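PDB 6ENK: DesE from Streptomyces coelicolor, which binds iron-loaded desferrioxamine B, probably as the solute-binding receptor of a ferric-siderophore uptake system. Local coordinates for residues Leu210-Gly215 with Gly245-Leu250; Ser214-Ser219 with Phe232-Glu237. All coordinates share one frame; numbering follows the deposited sequence.

Contact 1: Leu210-Gly215 with Gly245-Leu250. With BJ5 (desferrioxamine B), chain E.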
loop_
_atom_site.group_PDB
_atom_site.type_symbol
_atom_site.label_atom_id
_atom_site.label_comp_id
_atom_site.label_asym_id
_atom_site.label_seq_id
_atom_site.Cartn_x
_atom_site.Cartn_y
_atom_site.Cartn_z
ATOM N N LEU A 210 -15.642 14.001 1.701
ATOM C CA LEU A 210 -16.025 13.037 0.661
ATOM C C LEU A 210 -15.756 11.600 1.065
ATOM O O LEU A 210 -14.851 11.330 1.859
ATOM C CB LEU A 210 -15.233 13.334 -0.615
ATOM C CG LEU A 210 -15.463 14.686 -1.293
ATOM C CD1 LEU A 210 -14.407 14.993 -2.355
ATOM C CD2 LEU A 210 -16.860 14.721 -1.884
ATOM N N PHE A 211 -16.549 10.698 0.492
ATOM C CA PHE A 211 -16.351 9.277 0.574
ATOM C C PHE A 211 -15.912 8.855 -0.812
ATOM O O PHE A 211 -16.629 9.118 -1.786
ATOM C CB PHE A 211 -17.653 8.583 0.913
ATOM C CG PHE A 211 -17.513 7.109 1.088
ATOM C CD1 PHE A 211 -17.129 6.586 2.297
ATOM C CD2 PHE A 211 -17.784 6.241 0.035
ATOM C CE1 PHE A 211 -17.002 5.225 2.471
ATOM C CE2 PHE A 211 -17.649 4.872 0.196
ATOM C CZ PHE A 211 -17.261 4.365 1.413
ATOM N N TYR A 212 -14.745 8.232 -0.907
ATOM C CA TYR A 212 -14.185 7.852 -2.193
ATOM C C TYR A 212 -14.380 6.379 -2.481
ATOM O O TYR A 212 -14.060 5.549 -1.643
ATOM C CB TYR A 212 -12.703 8.146 -2.206
ATOM C CG TYR A 212 -12.360 9.559 -1.829
ATOM C CD1 TYR A 212 -12.475 10.569 -2.754
ATOM C CD2 TYR A 212 -11.888 9.883 -0.547
ATOM C CE1 TYR A 212 -12.136 11.867 -2.441
ATOM C CE2 TYR A 212 -11.546 11.185 -0.228
ATOM C CZ TYR A 212 -11.660 12.170 -1.189
ATOM O OH TYR A 212 -11.324 13.460 -0.945
ATOM N N VAL A 213 -14.886 6.057 -3.663
ATOM C CA VAL A 213 -15.000 4.661 -4.102
ATOM C C VAL A 213 -13.983 4.367 -5.191
ATOM O O VAL A 213 -14.025 4.979 -6.282
ATOM C CB VAL A 213 -16.402 4.319 -4.646
ATOM C CG1 VAL A 213 -16.519 2.827 -4.953
ATOM C CG2 VAL A 213 -17.450 4.706 -3.636
ATOM N N SER A 214 -13.087 3.416 -4.903
ATOM C CA SER A 214 -12.074 3.030 -5.849
ATOM C C SER A 214 -12.644 1.986 -6.811
ATOM O O SER A 214 -13.402 1.097 -6.403
ATOM C CB SER A 214 -10.832 2.490 -5.134
ATOM O OG SER A 214 -10.145 3.524 -4.445
ATOM N N GLY A 215 -12.293 2.113 -8.088
ATOM C CA GLY A 215 -12.392 0.974 -9.008
ATOM C C GLY A 215 -11.158 0.115 -8.847
ATOM O O GLY A 215 -10.224 0.482 -8.146
ATOM N N GLY A 245 -9.026 8.135 -13.612
ATOM C CA GLY A 245 -9.385 6.723 -13.598
ATOM C C GLY A 245 -9.207 5.972 -12.291
ATOM O O GLY A 245 -9.513 4.780 -12.244
ATOM N N TRP A 246 -8.729 6.642 -11.240
ATOM C CA TRP A 246 -8.484 5.991 -9.934
ATOM C C TRP A 246 -9.749 5.742 -9.101
ATOM O O TRP A 246 -10.039 4.591 -8.738
ATOM C CB TRP A 246 -7.481 6.803 -9.100
ATOM C CG TRP A 246 -6.029 6.649 -9.527
ATOM C CD1 TRP A 246 -5.331 7.460 -10.392
ATOM C CD2 TRP A 246 -5.110 5.638 -9.098
ATOM N NE1 TRP A 246 -4.038 7.004 -10.537
ATOM C CE2 TRP A 246 -3.876 5.890 -9.748
ATOM C CE3 TRP A 246 -5.209 4.536 -8.218
ATOM C CZ2 TRP A 246 -2.743 5.083 -9.550
ATOM C CZ3 TRP A 246 -4.080 3.732 -8.016
ATOM C CH2 TRP A 246 -2.853 4.022 -8.673
ATOM N N PHE A 247 -10.502 6.811 -8.819
ATOM C CA PHE A 247 -11.643 6.712 -7.941
ATOM C C PHE A 247 -12.709 7.733 -8.264
ATOM O O PHE A 247 -12.474 8.705 -8.982
ATOM C CB PHE A 247 -11.206 6.802 -6.456
ATOM C CG PHE A 247 -10.466 8.073 -6.097
ATOM C CD1 PHE A 247 -11.156 9.233 -5.755
ATOM C CD2 PHE A 247 -9.073 8.104 -6.084
ATOM C CE1 PHE A 247 -10.471 10.423 -5.410
ATOM C CE2 PHE A 247 -8.378 9.273 -5.736
ATOM C CZ PHE A 247 -9.079 10.435 -5.401
ATOM N N GLU A 248 -13.882 7.478 -7.690
ATOM C CA GLU A 248 -15.034 8.360 -7.736
ATOM C C GLU A 248 -15.199 9.054 -6.383
ATOM O O GLU A 248 -15.108 8.401 -5.350
ATOM C CB GLU A 248 -16.291 7.538 -8.004
ATOM C CG GLU A 248 -17.548 8.400 -8.112
ATOM C CD GLU A 248 -18.795 7.580 -8.382
ATOM O OE1 GLU A 248 -18.731 6.350 -8.256
ATOM O OE2 GLU A 248 -19.835 8.183 -8.719
ATOM N N SER A 249 -15.465 10.357 -6.393
ATOM C CA SER A 249 -15.717 11.096 -5.157
ATOM C C SER A 249 -17.242 11.192 -4.907
ATOM O O SER A 249 -17.963 11.729 -5.744
ATOM C CB SER A 249 -15.083 12.478 -5.272
ATOM O OG SER A 249 -13.660 12.354 -5.362
ATOM N N LEU A 250 -17.730 10.685 -3.770
ATOM C CA LEU A 250 -19.157 10.768 -3.432
ATOM C C LEU A 250 -19.402 11.688 -2.233
ATOM O O LEU A 250 -18.644 11.703 -1.265
ATOM C CB LEU A 250 -19.763 9.389 -3.105
ATOM C CG LEU A 250 -19.707 8.251 -4.135
ATOM C CD1 LEU A 250 -20.343 6.983 -3.564
ATOM C CD2 LEU A 250 -20.377 8.674 -5.425
HETATM FE FE BJ5 E . -4.543 9.443 -2.416
HETATM O O11 BJ5 E . -3.804 9.951 -0.647
HETATM O O12 BJ5 E . -3.041 10.474 -3.217
HETATM O O21 BJ5 E . -5.206 8.932 -4.200
HETATM O O22 BJ5 E . -3.417 7.820 -2.541
HETATM O O31 BJ5 E . -6.052 8.467 -1.567
HETATM O O32 BJ5 E . -5.734 11.044 -2.299
HETATM N N11 BJ5 E . -2.634 10.459 -0.953
HETATM C C11 BJ5 E . -2.326 10.967 -2.251
HETATM C C12 BJ5 E . -1.203 11.888 -2.606
HETATM C C13 BJ5 E . -1.519 12.757 -3.826
HETATM C C14 BJ5 E . -1.067 12.138 -5.131
HETATM O O13 BJ5 E . -0.005 12.458 -5.663
HETATM N N12 BJ5 E . -1.903 11.275 -5.709
HETATM C C15 BJ5 E . -1.807 10.876 -7.114
HETATM C C16 BJ5 E . -1.438 9.427 -7.296
HETATM C C18 BJ5 E . -3.782 8.460 -6.891
HETATM C C17 BJ5 E . -2.309 8.426 -6.547
HETATM C C19 BJ5 E . -4.625 7.552 -6.010
HETATM N N21 BJ5 E . -4.507 7.897 -4.580
HETATM C C21 BJ5 E . -3.684 7.172 -3.650
HETATM C C22 BJ5 E . -2.983 5.872 -3.880
HETATM C C23 BJ5 E . -3.519 4.734 -3.013
HETATM C C24 BJ5 E . -4.956 4.397 -3.310
HETATM O O23 BJ5 E . -5.263 3.631 -4.208
HETATM N N22 BJ5 E . -5.872 4.966 -2.529
HETATM C C25 BJ5 E . -7.287 4.613 -2.512
HETATM C C26 BJ5 E . -8.123 5.696 -1.886
HETATM C C27 BJ5 E . -8.351 6.898 -2.787
HETATM C C28 BJ5 E . -9.065 8.062 -2.129
HETATM C C29 BJ5 E . -8.288 8.720 -0.991
HETATM N N31 BJ5 E . -7.031 9.320 -1.458
HETATM C C31 BJ5 E . -6.931 10.675 -1.863
HETATM C C32 BJ5 E . -8.069 11.659 -1.864
HETATM C C39 BJ5 E . -1.665 10.526 0.134
HETATM C C40 BJ5 E . -2.099 11.465 1.230
HETATM C C41 BJ5 E . -2.747 12.755 0.736
HETATM C C42 BJ5 E . -2.231 14.037 1.379
HETATM C C43 BJ5 E . -3.135 14.596 2.461
HETATM N N44 BJ5 E . -3.845 13.567 3.216
#
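Tyr-212 and Phe-247 stand shoulder to shoulder, diagonal neighbours rising from the same face of a two-strand pairing. Their rings meet obliquely, planes at 76°, with Tyr-212 CD1 only 3.3 Å from Phe-247 CE1. The Phe-247 CG sits between its backbone N and carbonyl carbon (chi1 58°), which stands the ring up beside the tyrosine and presents a face to the ligand. Desferrioxamine B takes up that offer: its C28 lies 3.8 Å above the Phe-247 plane, over the ring centre, while the methyl C32 rests on a face of the Tyr-212 ring nearer the rim. Flat, apolar surfaces suit the hydrocarbon links between the iron-binding groups. Trp-246 extends this aromatic wall, its indole CD2 lying 3.7 Å from C19 of the ligand. Ser-249, small enough to fit beside the tyrosine, sets OG in the plane of the Tyr-212 ring at its edge, 3.3 Å from CE1.

Strands 211-214 and 247-250 run antiparallel at the margin of the mixed sheet in the second lobe of a periplasmic-binding-protein fold, and 247-250 is the outermost strand within the chain. Phe-211 N bonds to Leu-250 O (2.9 Å), and Leu-250 N answers to Phe-211 O. Val-213 N likewise bonds to Glu-248 O (2.9 Å), with Glu-248 N to Val-213 O as the reciprocal bond; beyond the strands Gly-215 N bonds weakly to Trp-246 O.

The opposite face is packed differently. The Leu-250 side chain slants across that of Val-213, its CD1 3.7 Å from Val-213 CG2, and CD1 also approaches the edge of the Phe-211 ring, branched side chains packing beside the flat one. Glu-248, its chain extended, carries its buried carboxylate to the Tyr-258 hydroxyl and the Lys-257 ammonium.

Contact 2: Ser214-Ser219 with Phe232-Glu237. With BJ5 (desferrioxamine B), chain E.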
loop_
_atom_site.group_PDB
_atom_site.type_symbol
_atom_site.label_atom_id
_atom_site.label_comp_id
_atom_site.label_asym_id
_atom_site.label_seq_id
_atom_site.Cartn_x
_atom_site.Cartn_y
_atom_site.Cartn_z
ATOM N N SER A 214 -13.087 3.416 -4.903
ATOM C CA SER A 214 -12.074 3.030 -5.849
ATOM C C SER A 214 -12.644 1.986 -6.811
ATOM O O SER A 214 -13.402 1.097 -6.403
ATOM C CB SER A 214 -10.832 2.490 -5.134
ATOM O OG SER A 214 -10.145 3.524 -4.445
ATOM N N GLY A 215 -12.293 2.113 -8.088
ATOM C CA GLY A 215 -12.392 0.974 -9.008
ATOM C C GLY A 215 -11.158 0.115 -8.847
ATOM O O GLY A 215 -10.224 0.482 -8.146
ATOM N N THR A 216 -11.130 -1.021 -9.527
ATOM C CA THR A 216 -10.035 -1.942 -9.388
ATOM C C THR A 216 -8.859 -1.515 -10.242
ATOM O O THR A 216 -7.705 -1.617 -9.792
ATOM C CB THR A 216 -10.444 -3.382 -9.722
ATOM O OG1 THR A 216 -10.968 -3.455 -11.048
ATOM C CG2 THR A 216 -11.468 -3.848 -8.710
ATOM N N ASN A 217 -9.148 -0.985 -11.430
ATOM C CA ASN A 217 -8.097 -0.592 -12.376
ATOM C C ASN A 217 -7.123 0.398 -11.724
ATOM O O ASN A 217 -7.532 1.297 -11.000
ATOM C CB ASN A 217 -8.690 0.023 -13.642
ATOM C CG ASN A 217 -7.655 0.226 -14.742
ATOM O OD1 ASN A 217 -6.850 -0.670 -15.010
ATOM N ND2 ASN A 217 -7.689 1.405 -15.402
ATOM N N LEU A 218 -5.835 0.204 -12.017
ATOM C CA LEU A 218 -4.714 1.063 -11.571
ATOM C C LEU A 218 -4.115 0.689 -10.218
ATOM O O LEU A 218 -2.914 0.920 -10.005
ATOM C CB LEU A 218 -5.008 2.567 -11.637
ATOM C CG LEU A 218 -5.579 3.139 -12.936
ATOM C CD1 LEU A 218 -5.704 4.639 -12.764
ATOM C CD2 LEU A 218 -4.746 2.783 -14.159
ATOM N N SER A 219 -4.917 0.125 -9.305
ATOM C CA SER A 219 -4.436 -0.251 -7.968
ATOM C C SER A 219 -3.834 -1.653 -7.997
ATOM O O SER A 219 -4.469 -2.592 -8.487
ATOM C CB SER A 219 -5.567 -0.216 -6.939
ATOM O OG SER A 219 -5.968 1.114 -6.645
ATOM N N PHE A 232 -16.060 -7.006 -7.458
ATOM C CA PHE A 232 -16.032 -5.632 -6.976
ATOM C C PHE A 232 -17.132 -4.752 -7.557
ATOM O O PHE A 232 -17.505 -4.879 -8.734
ATOM C CB PHE A 232 -14.683 -4.966 -7.269
ATOM C CG PHE A 232 -13.571 -5.435 -6.376
ATOM C CD1 PHE A 232 -13.349 -4.831 -5.145
ATOM C CD2 PHE A 232 -12.701 -6.447 -6.788
ATOM C CE1 PHE A 232 -12.312 -5.248 -4.326
ATOM C CE2 PHE A 232 -11.656 -6.852 -5.972
ATOM C CZ PHE A 232 -11.470 -6.255 -4.740
ATOM N N VAL A 233 -17.606 -3.829 -6.728
ATOM C CA VAL A 233 -18.350 -2.668 -7.191
ATOM C C VAL A 233 -17.361 -1.856 -8.033
ATOM O O VAL A 233 -16.238 -1.580 -7.590
ATOM C CB VAL A 233 -18.890 -1.824 -6.009
ATOM C CG1 VAL A 233 -19.465 -0.484 -6.468
ATOM C CG2 VAL A 233 -19.927 -2.632 -5.228
ATOM N N GLU A 234 -17.758 -1.525 -9.259
ATOM C CA GLU A 234 -16.888 -0.788 -10.193
ATOM C C GLU A 234 -17.586 0.490 -10.625
ATOM O O GLU A 234 -18.491 0.441 -11.451
ATOM C CB GLU A 234 -16.554 -1.643 -11.430
ATOM C CG GLU A 234 -15.742 -2.880 -11.122
ATOM C CD GLU A 234 -14.237 -2.646 -11.061
ATOM O OE1 GLU A 234 -13.781 -1.494 -10.902
ATOM O OE2 GLU A 234 -13.500 -3.649 -11.193
ATOM N N PRO A 235 -17.181 1.644 -10.065
ATOM C CA PRO A 235 -17.666 2.902 -10.647
ATOM C C PRO A 235 -17.340 2.938 -12.146
ATOM O O PRO A 235 -16.320 2.360 -12.562
ATOM C CB PRO A 235 -16.868 3.962 -9.892
ATOM C CG PRO A 235 -16.521 3.321 -8.602
ATOM C CD PRO A 235 -16.326 1.877 -8.883
ATOM N N SER A 236 -18.168 3.603 -12.941
ATOM C CA SER A 236 -17.893 3.729 -14.373
ATOM C C SER A 236 -16.585 4.498 -14.577
ATOM O O SER A 236 -16.174 5.299 -13.709
ATOM C CB SER A 236 -19.034 4.451 -15.100
ATOM O OG SER A 236 -19.050 5.814 -14.766
ATOM N N GLU A 237 -15.944 4.278 -15.728
ATOM C CA GLU A 237 -14.787 5.105 -16.097
ATOM C C GLU A 237 -15.182 6.548 -16.070
ATOM O O GLU A 237 -14.393 7.406 -15.661
ATOM C CB GLU A 237 -14.219 4.791 -17.504
ATOM C CG GLU A 237 -13.274 3.607 -17.598
ATOM C CD GLU A 237 -12.188 3.574 -16.542
ATOM O OE1 GLU A 237 -11.485 4.620 -16.313
ATOM O OE2 GLU A 237 -12.099 2.474 -15.903
HETATM FE FE BJ5 E . -4.543 9.443 -2.416
HETATM O O11 BJ5 E . -3.804 9.951 -0.647
HETATM O O12 BJ5 E . -3.041 10.474 -3.217
HETATM O O21 BJ5 E . -5.206 8.932 -4.200
HETATM O O22 BJ5 E . -3.417 7.820 -2.541
HETATM O O31 BJ5 E . -6.052 8.467 -1.567
HETATM O O32 BJ5 E . -5.734 11.044 -2.299
HETATM N N11 BJ5 E . -2.634 10.459 -0.953
HETATM C C11 BJ5 E . -2.326 10.967 -2.251
HETATM C C12 BJ5 E . -1.203 11.888 -2.606
HETATM C C13 BJ5 E . -1.519 12.757 -3.826
HETATM C C14 BJ5 E . -1.067 12.138 -5.131
HETATM O O13 BJ5 E . -0.005 12.458 -5.663
HETATM N N12 BJ5 E . -1.903 11.275 -5.709
HETATM C C15 BJ5 E . -1.807 10.876 -7.114
HETATM C C16 BJ5 E . -1.438 9.427 -7.296
HETATM C C18 BJ5 E . -3.782 8.460 -6.891
HETATM C C17 BJ5 E . -2.309 8.426 -6.547
HETATM C C19 BJ5 E . -4.625 7.552 -6.010
HETATM N N21 BJ5 E . -4.507 7.897 -4.580
HETATM C C21 BJ5 E . -3.684 7.172 -3.650
HETATM C C22 BJ5 E . -2.983 5.872 -3.880
HETATM C C23 BJ5 E . -3.519 4.734 -3.013
HETATM C C24 BJ5 E . -4.956 4.397 -3.310
HETATM O O23 BJ5 E . -5.263 3.631 -4.208
HETATM N N22 BJ5 E . -5.872 4.966 -2.529
HETATM C C25 BJ5 E . -7.287 4.613 -2.512
HETATM C C26 BJ5 E . -8.123 5.696 -1.886
HETATM C C27 BJ5 E . -8.351 6.898 -2.787
HETATM C C28 BJ5 E . -9.065 8.062 -2.129
HETATM C C29 BJ5 E . -8.288 8.720 -0.991
HETATM N N31 BJ5 E . -7.031 9.320 -1.458
HETATM C C31 BJ5 E . -6.931 10.675 -1.863
HETATM C C32 BJ5 E . -8.069 11.659 -1.864
HETATM C C39 BJ5 E . -1.665 10.526 0.134
HETATM C C40 BJ5 E . -2.099 11.465 1.230
HETATM C C41 BJ5 E . -2.747 12.755 0.736
HETATM C C42 BJ5 E . -2.231 14.037 1.379
HETATM C C43 BJ5 E . -3.135 14.596 2.461
HETATM N N44 BJ5 E . -3.845 13.567 3.216
HETATM O O HOH W 1 -15.054 -0.578 -5.245
HETATM O O HOH W 2 -11.811 -0.636 -12.722
HETATM O O HOH W 3 -9.570 3.317 -14.546
#
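Glu-234 grips Thr-216 with both carboxylate oxygens, one on the backbone and one on the side chain. Thr-216 N donates to Glu-234 OE1 (3.0 Å, 162° at the hydrogen), meeting it on the syn side but 25° out of the carboxylate plane. The hydroxyl makes a short bond, Thr-216 OG1 to Glu-234 OE2 (2.5 Å), and Glu-234 OE2 accepts it with its syn lone pair, on the side of the other oxygen. A chain bent at chi2 (-85°) brings the glutamate's end inward, and a threonine suits the other side because its OG1 and N can be engaged together. Lys-226, from the intervening helix 220-227, forms a salt bridge with the same OE2.

Water extends the polar network. One molecule donates to Ser-214 O (2.6 Å) and to Val-233 O, joining two backbone carbonyls that could not bond each other directly. A second donates a hydrogen bond to Glu-234 OE1 and accepts one from Asn-217 N, linking the carboxylate to the type II turn formed by Thr-216 to Ser-219.

Close packing completes the contact. The Thr-216 methyl, CG2, lies over one face of the Phe-232 ring, 3.5 Å from CD2. Gly-215, without a side chain, lets Glu-234 OE1 come within 3.4 Å of its CA, and Pro-235 CD packs against that same CA at 4.0 Å.

With two donors from Thr-216, a water and Lys-226 around it, the Glu-234 carboxylate is held against rotation and is probably stabilised as the anion, clamping together the loops that enter and leave helix 220-227.

How the contacts relate
From the N terminus, strand 211-214 comes first and runs into the loop that both contacts share through Ser-214 and Gly-215. Contact 2 closes the shorter excursion, bringing the chain back at 232-237 after helix 220-227. The chain then passes helix 237-240 and returns at 245-250, where contact 1 closes the wider loop; contact 2 thus lies within its span, and the two do not cross. Pro-235 touches both Val-213 and Glu-248, on the face of the strand pair that carries those two residues, while Trp-246 packs on Leu-218 and Ser-219. Together the contacts tie the edge of the mixed sheet to helix 220-227 and its flanking loops beside the siderophore.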